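Local coordinates for protein putative thiosulfate sulfurtransferase YNJE (Escherichia coli, PDB 2WLR) that catalyses the transfer of sulfur from thiosulfate to cyanide, giving thiocyanate and sulfite, as a periplasmic monomer built of rhodanese domains, at residues A[128-133]-A[138-143]; A[321-324]-A[329-332]; A[394-397]-A[401-404]. All coordinates share one frame; numbering follows the deposited sequence.

Contact 1. Residues A[128-133]-A[138-143]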
loop_
_atom_site.group_PDB
_atom_site.type_symbol
_atom_site.label_atom_id
_atom_site.label_comp_id
_atom_site.label_asym_id
_atom_site.label_seq_id
_atom_site.Cartn_x
_atom_site.Cartn_y
_atom_site.Cartn_z
ATOM N N PRO A 128 -5.729 -2.633 12.376
ATOM C CA PRO A 128 -5.879 -2.081 13.737
ATOM C C PRO A 128 -5.926 -3.088 14.875
ATOM O O PRO A 128 -5.199 -2.935 15.868
ATOM C CB PRO A 128 -7.168 -1.252 13.637
ATOM C CG PRO A 128 -7.170 -0.795 12.226
ATOM C CD PRO A 128 -6.667 -2.003 11.451
ATOM N N GLN A 129 -6.760 -4.106 14.776
ATOM C CA GLN A 129 -6.834 -5.075 15.860
ATOM C C GLN A 129 -5.484 -5.696 16.183
ATOM O O GLN A 129 -5.150 -5.939 17.348
ATOM C CB GLN A 129 -7.872 -6.157 15.580
ATOM C CG GLN A 129 -8.201 -6.959 16.843
ATOM C CD GLN A 129 -8.871 -6.117 17.925
ATOM O OE1 GLN A 129 -9.808 -5.355 17.639
ATOM N NE2 GLN A 129 -8.371 -6.211 19.152
ATOM N N TRP A 130 -4.677 -5.939 15.163
ATOM C CA TRP A 130 -3.372 -6.568 15.358
ATOM C C TRP A 130 -2.526 -5.663 16.228
ATOM O O TRP A 130 -1.899 -6.098 17.185
ATOM C CB TRP A 130 -2.674 -6.800 14.009
ATOM C CG TRP A 130 -1.291 -7.388 14.098
ATOM C CD1 TRP A 130 -0.976 -8.722 14.126
ATOM C CD2 TRP A 130 -0.040 -6.683 14.164
ATOM N NE1 TRP A 130 0.376 -8.888 14.197
ATOM C CE2 TRP A 130 0.983 -7.655 14.227
ATOM C CE3 TRP A 130 0.321 -5.328 14.199
ATOM C CZ2 TRP A 130 2.326 -7.308 14.322
ATOM C CZ3 TRP A 130 1.651 -5.000 14.276
ATOM C CH2 TRP A 130 2.640 -5.991 14.335
ATOM N N LEU A 131 -2.515 -4.380 15.892
ATOM C CA LEU A 131 -1.687 -3.432 16.601
ATOM C C LEU A 131 -2.202 -3.254 18.015
ATOM O O LEU A 131 -1.424 -3.134 18.943
ATOM C CB LEU A 131 -1.700 -2.114 15.851
ATOM C CG LEU A 131 -0.792 -1.012 16.352
ATOM C CD1 LEU A 131 0.634 -1.529 16.514
ATOM C CD2 LEU A 131 -0.877 0.141 15.357
ATOM N N HIS A 132 -3.513 -3.210 18.182
ATOM C CA HIS A 132 -4.062 -3.109 19.525
ATOM C C HIS A 132 -3.641 -4.335 20.351
ATOM O O HIS A 132 -3.150 -4.190 21.480
ATOM C CB HIS A 132 -5.565 -2.939 19.466
ATOM C CG HIS A 132 -6.200 -2.868 20.807
ATOM N ND1 HIS A 132 -5.975 -1.833 21.687
ATOM C CD2 HIS A 132 -7.043 -3.721 21.427
ATOM C CE1 HIS A 132 -6.664 -2.048 22.794
ATOM N NE2 HIS A 132 -7.309 -3.194 22.669
ATOM N N ASP A 133 -3.819 -5.521 19.805
ATOM C CA ASP A 133 -3.422 -6.745 20.521
ATOM C C ASP A 133 -1.937 -6.724 20.873
ATOM O O ASP A 133 -1.569 -7.091 22.003
ATOM C CB ASP A 133 -3.743 -8.017 19.713
ATOM C CG ASP A 133 -5.234 -8.280 19.568
ATOM O OD1 ASP A 133 -6.034 -7.723 20.331
ATOM O OD2 ASP A 133 -5.602 -9.049 18.652
ATOM N N LYS A 138 -0.598 -9.190 23.953
ATOM C CA LYS A 138 -1.100 -10.461 23.485
ATOM C C LYS A 138 -0.159 -11.056 22.453
ATOM O O LYS A 138 0.616 -10.329 21.810
ATOM C CB LYS A 138 -2.489 -10.324 22.852
ATOM C CG LYS A 138 -3.568 -9.893 23.809
ATOM C CD LYS A 138 -4.943 -10.015 23.160
ATOM C CE LYS A 138 -6.009 -9.251 23.932
ATOM N NZ LYS A 138 -5.936 -9.478 25.390
ATOM N N GLU A 139 -0.230 -12.374 22.301
ATOM C CA GLU A 139 0.437 -13.062 21.204
ATOM C C GLU A 139 -0.281 -12.729 19.904
ATOM O O GLU A 139 -1.497 -12.860 19.823
ATOM C CB GLU A 139 0.432 -14.583 21.397
ATOM C CG GLU A 139 1.305 -15.325 20.416
ATOM C CD GLU A 139 1.300 -16.835 20.608
ATOM O OE1 GLU A 139 0.867 -17.334 21.667
ATOM O OE2 GLU A 139 1.745 -17.533 19.680
ATOM N N VAL A 140 0.485 -12.310 18.903
ATOM C CA VAL A 140 -0.032 -12.022 17.564
ATOM C C VAL A 140 0.806 -12.701 16.526
ATOM O O VAL A 140 1.979 -13.024 16.747
ATOM C CB VAL A 140 -0.041 -10.487 17.291
ATOM C CG1 VAL A 140 -0.888 -9.729 18.320
ATOM C CG2 VAL A 140 1.390 -9.942 17.249
ATOM N N THR A 141 0.210 -12.903 15.355
ATOM C CA THR A 141 0.904 -13.402 14.191
ATOM C C THR A 141 2.020 -12.439 13.798
ATOM O O THR A 141 1.821 -11.216 13.867
ATOM C CB THR A 141 -0.065 -13.538 13.004
ATOM O OG1 THR A 141 -1.136 -14.418 13.354
ATOM C CG2 THR A 141 0.595 -14.041 11.745
ATOM N N ALA A 142 3.153 -12.976 13.378
ATOM C CA ALA A 142 4.266 -12.162 12.856
ATOM C C ALA A 142 4.626 -11.053 13.829
ATOM O O ALA A 142 4.793 -9.887 13.477
ATOM C CB ALA A 142 3.898 -11.608 11.484
ATOM N N LYS A 143 4.784 -11.429 15.090
ATOM C CA LYS A 143 5.172 -10.509 16.150
ATOM C C LYS A 143 6.571 -9.939 15.882
ATOM O O LYS A 143 7.446 -10.641 15.367
ATOM C CB LYS A 143 5.163 -11.250 17.502
ATOM C CG LYS A 143 5.361 -10.362 18.707
ATOM C CD LYS A 143 5.675 -11.141 19.967
ATOM C CE LYS A 143 5.665 -10.196 21.181
ATOM N NZ LYS A 143 5.770 -10.902 22.489
#

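Contact 2. Residues A[321-324]-A[329-332]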
loop_
_atom_site.group_PDB
_atom_site.type_symbol
_atom_site.label_atom_id
_atom_site.label_comp_id
_atom_site.label_asym_id
_atom_site.label_seq_id
_atom_site.Cartn_x
_atom_site.Cartn_y
_atom_site.Cartn_z
ATOM N N GLY A 321 2.295 4.538 -13.742
ATOM C CA GLY A 321 1.978 3.526 -12.735
ATOM C C GLY A 321 0.598 3.623 -12.116
ATOM O O GLY A 321 0.299 2.893 -11.171
ATOM N N HIS A 322 -0.251 4.506 -12.626
ATOM C CA HIS A 322 -1.450 4.945 -11.939
ATOM C C HIS A 322 -1.101 5.726 -10.658
ATOM O O HIS A 322 0.045 5.798 -10.248
ATOM C CB HIS A 322 -2.431 3.790 -11.694
ATOM C CG HIS A 322 -3.054 3.281 -12.956
ATOM N ND1 HIS A 322 -4.373 3.511 -13.289
ATOM C CD2 HIS A 322 -2.525 2.593 -13.983
ATOM C CE1 HIS A 322 -4.630 2.958 -14.467
ATOM N NE2 HIS A 322 -3.525 2.397 -14.910
ATOM N N ALA A 323 -2.103 6.373 -10.064
ATOM C CA ALA A 323 -1.886 7.188 -8.858
ATOM C C ALA A 323 -3.236 7.594 -8.282
ATOM O O ALA A 323 -3.962 6.759 -7.729
ATOM C CB ALA A 323 -0.984 8.414 -9.167
ATOM N N GLY A 324 -3.626 8.849 -8.456
ATOM C CA GLY A 324 -4.931 9.301 -8.023
ATOM C C GLY A 324 -5.376 10.529 -8.777
ATOM O O GLY A 324 -4.806 10.876 -9.810
ATOM N N HIS A 329 -3.565 12.638 -3.799
ATOM C CA HIS A 329 -4.467 11.487 -3.628
ATOM C C HIS A 329 -3.946 10.272 -4.368
ATOM O O HIS A 329 -3.154 10.370 -5.302
ATOM C CB HIS A 329 -5.880 11.835 -4.107
ATOM C CG HIS A 329 -6.579 12.820 -3.223
ATOM N ND1 HIS A 329 -6.435 14.185 -3.369
ATOM C CD2 HIS A 329 -7.405 12.638 -2.165
ATOM C CE1 HIS A 329 -7.151 14.798 -2.440
ATOM N NE2 HIS A 329 -7.754 13.884 -1.702
HETATM N N MSE A 330 -4.422 9.115 -3.917
HETATM C CA MSE A 330 -3.926 7.822 -4.392
HETATM C C MSE A 330 -5.047 6.812 -4.578
HETATM O O MSE A 330 -4.889 5.611 -4.326
HETATM C CB MSE A 330 -2.818 7.288 -3.423
HETATM C CG MSE A 330 -1.441 8.020 -3.532
HETATM SE SE MSE A 330 -0.686 7.622 -5.207
HETATM C CE MSE A 330 0.158 6.021 -4.630
ATOM N N GLU A 331 -6.171 7.267 -5.133
ATOM C CA GLU A 331 -7.337 6.400 -5.265
ATOM C C GLU A 331 -7.144 5.104 -6.049
ATOM O O GLU A 331 -7.800 4.094 -5.735
ATOM C CB GLU A 331 -8.532 7.146 -5.902
ATOM C CG GLU A 331 -9.069 8.316 -5.121
ATOM C CD GLU A 331 -8.475 9.630 -5.581
ATOM O OE1 GLU A 331 -7.311 9.646 -6.067
ATOM O OE2 GLU A 331 -9.171 10.670 -5.438
ATOM N N ASP A 332 -6.248 5.100 -7.034
ATOM C CA ASP A 332 -6.043 3.916 -7.862
ATOM C C ASP A 332 -5.437 2.777 -7.097
ATOM O O ASP A 332 -5.391 1.680 -7.593
ATOM C CB ASP A 332 -5.168 4.216 -9.092
ATOM C CG ASP A 332 -5.758 5.271 -10.011
ATOM O OD1 ASP A 332 -6.996 5.359 -10.054
ATOM O OD2 ASP A 332 -4.994 6.000 -10.710
HETATM O O HOH W 1 -1.881 11.226 -7.570
#

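Contact 3. Residues A[394-397]-A[401-404]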
loop_
_atom_site.group_PDB
_atom_site.type_symbol
_atom_site.label_atom_id
_atom_site.label_comp_id
_atom_site.label_asym_id
_atom_site.label_seq_id
_atom_site.Cartn_x
_atom_site.Cartn_y
_atom_site.Cartn_z
ATOM N N TYR A 394 10.588 16.960 -9.934
ATOM C CA TYR A 394 11.217 18.205 -9.473
ATOM C C TYR A 394 12.680 18.305 -9.849
ATOM O O TYR A 394 13.138 19.330 -10.342
ATOM C CB TYR A 394 11.074 18.344 -7.942
ATOM C CG TYR A 394 11.273 19.723 -7.327
ATOM C CD1 TYR A 394 11.189 20.898 -8.086
ATOM C CD2 TYR A 394 11.480 19.862 -5.967
ATOM C CE1 TYR A 394 11.365 22.151 -7.495
ATOM C CE2 TYR A 394 11.655 21.099 -5.377
ATOM C CZ TYR A 394 11.570 22.243 -6.141
ATOM O OH TYR A 394 11.739 23.453 -5.495
ATOM N N GLU A 395 13.433 17.244 -9.620
ATOM C CA GLU A 395 14.823 17.230 -10.002
ATOM C C GLU A 395 14.974 17.168 -11.515
ATOM O O GLU A 395 15.740 17.967 -12.094
ATOM C CB GLU A 395 15.541 16.066 -9.338
ATOM C CG GLU A 395 17.048 16.110 -9.585
ATOM C CD GLU A 395 17.782 14.896 -9.125
ATOM O OE1 GLU A 395 17.230 13.766 -9.159
ATOM O OE2 GLU A 395 18.958 15.097 -8.768
ATOM N N TRP A 396 14.289 16.229 -12.156
ATOM C CA TRP A 396 14.474 15.976 -13.591
ATOM C C TRP A 396 14.280 17.261 -14.365
ATOM O O TRP A 396 15.138 17.646 -15.177
ATOM C CB TRP A 396 13.480 14.925 -14.066
ATOM C CG TRP A 396 13.670 14.468 -15.462
ATOM C CD1 TRP A 396 13.033 14.926 -16.562
ATOM C CD2 TRP A 396 14.499 13.398 -15.887
ATOM N NE1 TRP A 396 13.423 14.229 -17.657
ATOM C CE2 TRP A 396 14.334 13.278 -17.290
ATOM C CE3 TRP A 396 15.386 12.530 -15.235
ATOM C CZ2 TRP A 396 15.014 12.331 -18.042
ATOM C CZ3 TRP A 396 16.062 11.589 -15.993
ATOM C CH2 TRP A 396 15.867 11.495 -17.381
ATOM N N SER A 397 13.193 17.955 -14.083
ATOM C CA SER A 397 12.802 19.124 -14.856
ATOM C C SER A 397 13.551 20.388 -14.442
ATOM O O SER A 397 13.381 21.438 -15.072
ATOM C CB SER A 397 11.275 19.321 -14.788
ATOM O OG SER A 397 10.807 19.696 -13.498
ATOM N N LYS A 401 17.452 20.458 -20.353
ATOM C CA LYS A 401 18.037 19.504 -21.274
ATOM C C LYS A 401 17.544 18.067 -21.071
ATOM O O LYS A 401 17.659 17.247 -21.970
ATOM C CB LYS A 401 19.568 19.568 -21.200
ATOM C CG LYS A 401 20.153 20.944 -21.607
ATOM C CD LYS A 401 21.562 21.198 -21.039
ATOM C CE LYS A 401 21.550 21.380 -19.515
ATOM N NZ LYS A 401 22.751 22.046 -18.910
ATOM N N ASN A 402 17.003 17.742 -19.893
ATOM C CA ASN A 402 16.490 16.392 -19.671
ATOM C C ASN A 402 15.220 16.151 -20.500
ATOM O O ASN A 402 14.338 16.989 -20.475
ATOM C CB ASN A 402 16.187 16.176 -18.193
ATOM C CG ASN A 402 17.426 15.908 -17.391
ATOM O OD1 ASN A 402 18.356 15.257 -17.867
ATOM N ND2 ASN A 402 17.432 16.370 -16.156
ATOM N N PRO A 403 15.149 15.040 -21.245
ATOM C CA PRO A 403 14.023 14.816 -22.162
ATOM C C PRO A 403 12.675 14.743 -21.454
ATOM O O PRO A 403 12.549 14.045 -20.425
ATOM C CB PRO A 403 14.355 13.474 -22.803
ATOM C CG PRO A 403 15.841 13.346 -22.687
ATOM C CD PRO A 403 16.169 13.985 -21.377
ATOM N N VAL A 404 11.695 15.458 -22.006
ATOM C CA VAL A 404 10.343 15.580 -21.453
ATOM C C VAL A 404 9.321 15.018 -22.450
ATOM O O VAL A 404 9.411 15.269 -23.674
ATOM C CB VAL A 404 9.989 17.073 -21.107
ATOM C CG1 VAL A 404 8.498 17.237 -20.744
ATOM C CG2 VAL A 404 10.866 17.611 -19.990
#

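Contact 1. Residues A[128-133]-A[138-143]
The indole of W130 meets the backbone of T141 and the side chain of V140, joining helix 128-135 to the loop that follows it in the middle rhodanese domain, ahead of strand 148-154 of the parallel sheet. W130 NE1 donates to T141 O at 2.8 Å, a nearly straight bond (166° at the hydrogen) in which the acceptor lies close to the ring plane and the N-H arrives in the carbonyl plane. V140 covers the NE1-CD1 rim of one face of the same indole, its CG2 3.4 Å from W130 NE1 and its CB 3.7 Å from W130 CD1. The other methyl of V140, CG1, packs against D133 CB at 3.6 Å, one turn further along the helix, which places the valine between the ring and the helix backbone.

With CG anti to the backbone N (chi1 177°), W130 holds its indole out from the helix to the loop. A142 O lies at the edge of the six-membered ring and accepts a hydrogen bond from R232 NH1 of strand 231-234, while the ring of W34 meets the indole at a slant. As the chain leaves the helix, K138 N donates to D133 O at 3.0 Å. The methylenes of K138 run past the carboxylate of D133, K138 CD lying 3.8 Å from D133 OD1, but the ammonium goes on beyond contact range and forms no salt bridge with D133. That carboxylate is steadied from within the helix instead: Q129 NE2 donates to D133 OD1 at 3.0 Å, from above the carboxylate plane.

Contact 2. Residues A[321-324]-A[329-332]
D332 grips the backbone of A323 through two hydrogen bonds, closing a loop of the C-terminal rhodanese domain between strand 319-320 and helix 343-351. A323 N donates to D332 OD2 at 3.0 Å, reaching the carboxylate on its anti side, and D332 N returns to A323 O at 2.9 Å, nearly in line with the carbonyl bond. The aspartate CG stands beside its own backbone N (chi1 -60°), which lets one residue serve as donor and acceptor to the same alanine. H322 presents a ring edge to D332 OD2, with ring and carboxylate planes 76° apart; its ring stacks on W320, and a bound EPE molecule lies near its side chain.

The tightly packed part is formed by A323, G324 and M330. A323 CB touches the selenium of M330 at 4.0 Å, and G324 CA lies 3.4 Å from H329 O in a CA-H...O contact. The selenomethionine chain, bent at chi2 and chi3, is buried against I293 and helix 369-380, where it touches R370, a residue that by similarity binds substrate; this is consistent with a place beside the substrate site.

The looser side holds the exposed ends of H329 and E331. H329 ND1 bonds D326 OD1, and E331 OE2 bonds S325 OG while E331 OE1 lies 3.1 Å from G324 CA. One water bridges the two segments, giving a hydrogen to H329 O at 2.7 Å and accepting a weak bond from G324 N at 3.1 Å.

Contact 3. Residues A[394-397]-A[401-404]
W396, at the end of helix 392-396 in the C-terminal rhodanese domain, holds N402 and P403 of the loop that leads into strand 404-405. Just before it, Y394 and E395 face other parts of the fold: Y394 meets the ring of Y308 edge-to-face, and E395 OE1 bonds Y389 OH. At W396, a chi1 of -173° swings the indole away from its own backbone nitrogen and across to the loop. N402 lies over one face, its CB 3.6 Å from the centroid of the five-membered ring in a CH-pi contact, and its amide plane stacks at 25° to the indole. In the ring plane, W396 NE1 donates to P403 O at 2.9 Å, though from above the carbonyl plane, while P403 CD packs against CZ2 of the indole at 3.9 Å. The carbonyl of W396 takes N402 ND2 on a lone pair at 2.8 Å, almost straight at 173°. Replacing W396 with an alanine would probably leave P403 O without its indole donor and N402 CB and P403 CD without the ring they pack on. S397 follows, its OG bonding W393 O. Because N402 OD1 is bonded by R280 NH2 of helix 276-280, both ends of this buried amide are engaged, which implies a fixed orientation for it.

Following the chain from the N terminus, contact 1 comes first and ties helix 128-135 to the loop that follows it in the middle rhodanese domain, before the chain enters strand 148-154. The rest of that domain and the first strands of the third then intervene, and contact 2 closes a loop of the third domain, between strand 319-320 and helix 343-351. Contact 3 follows, joining the end of helix 392-396 to the approach to strand 404-405. The three are in series, so none nests within or crosses another. Contacts 2 and 3 share one domain, their centres about 22 Å apart, whereas contact 1 lies across the centre of the chain, its centre about 45 Å from that of contact 3.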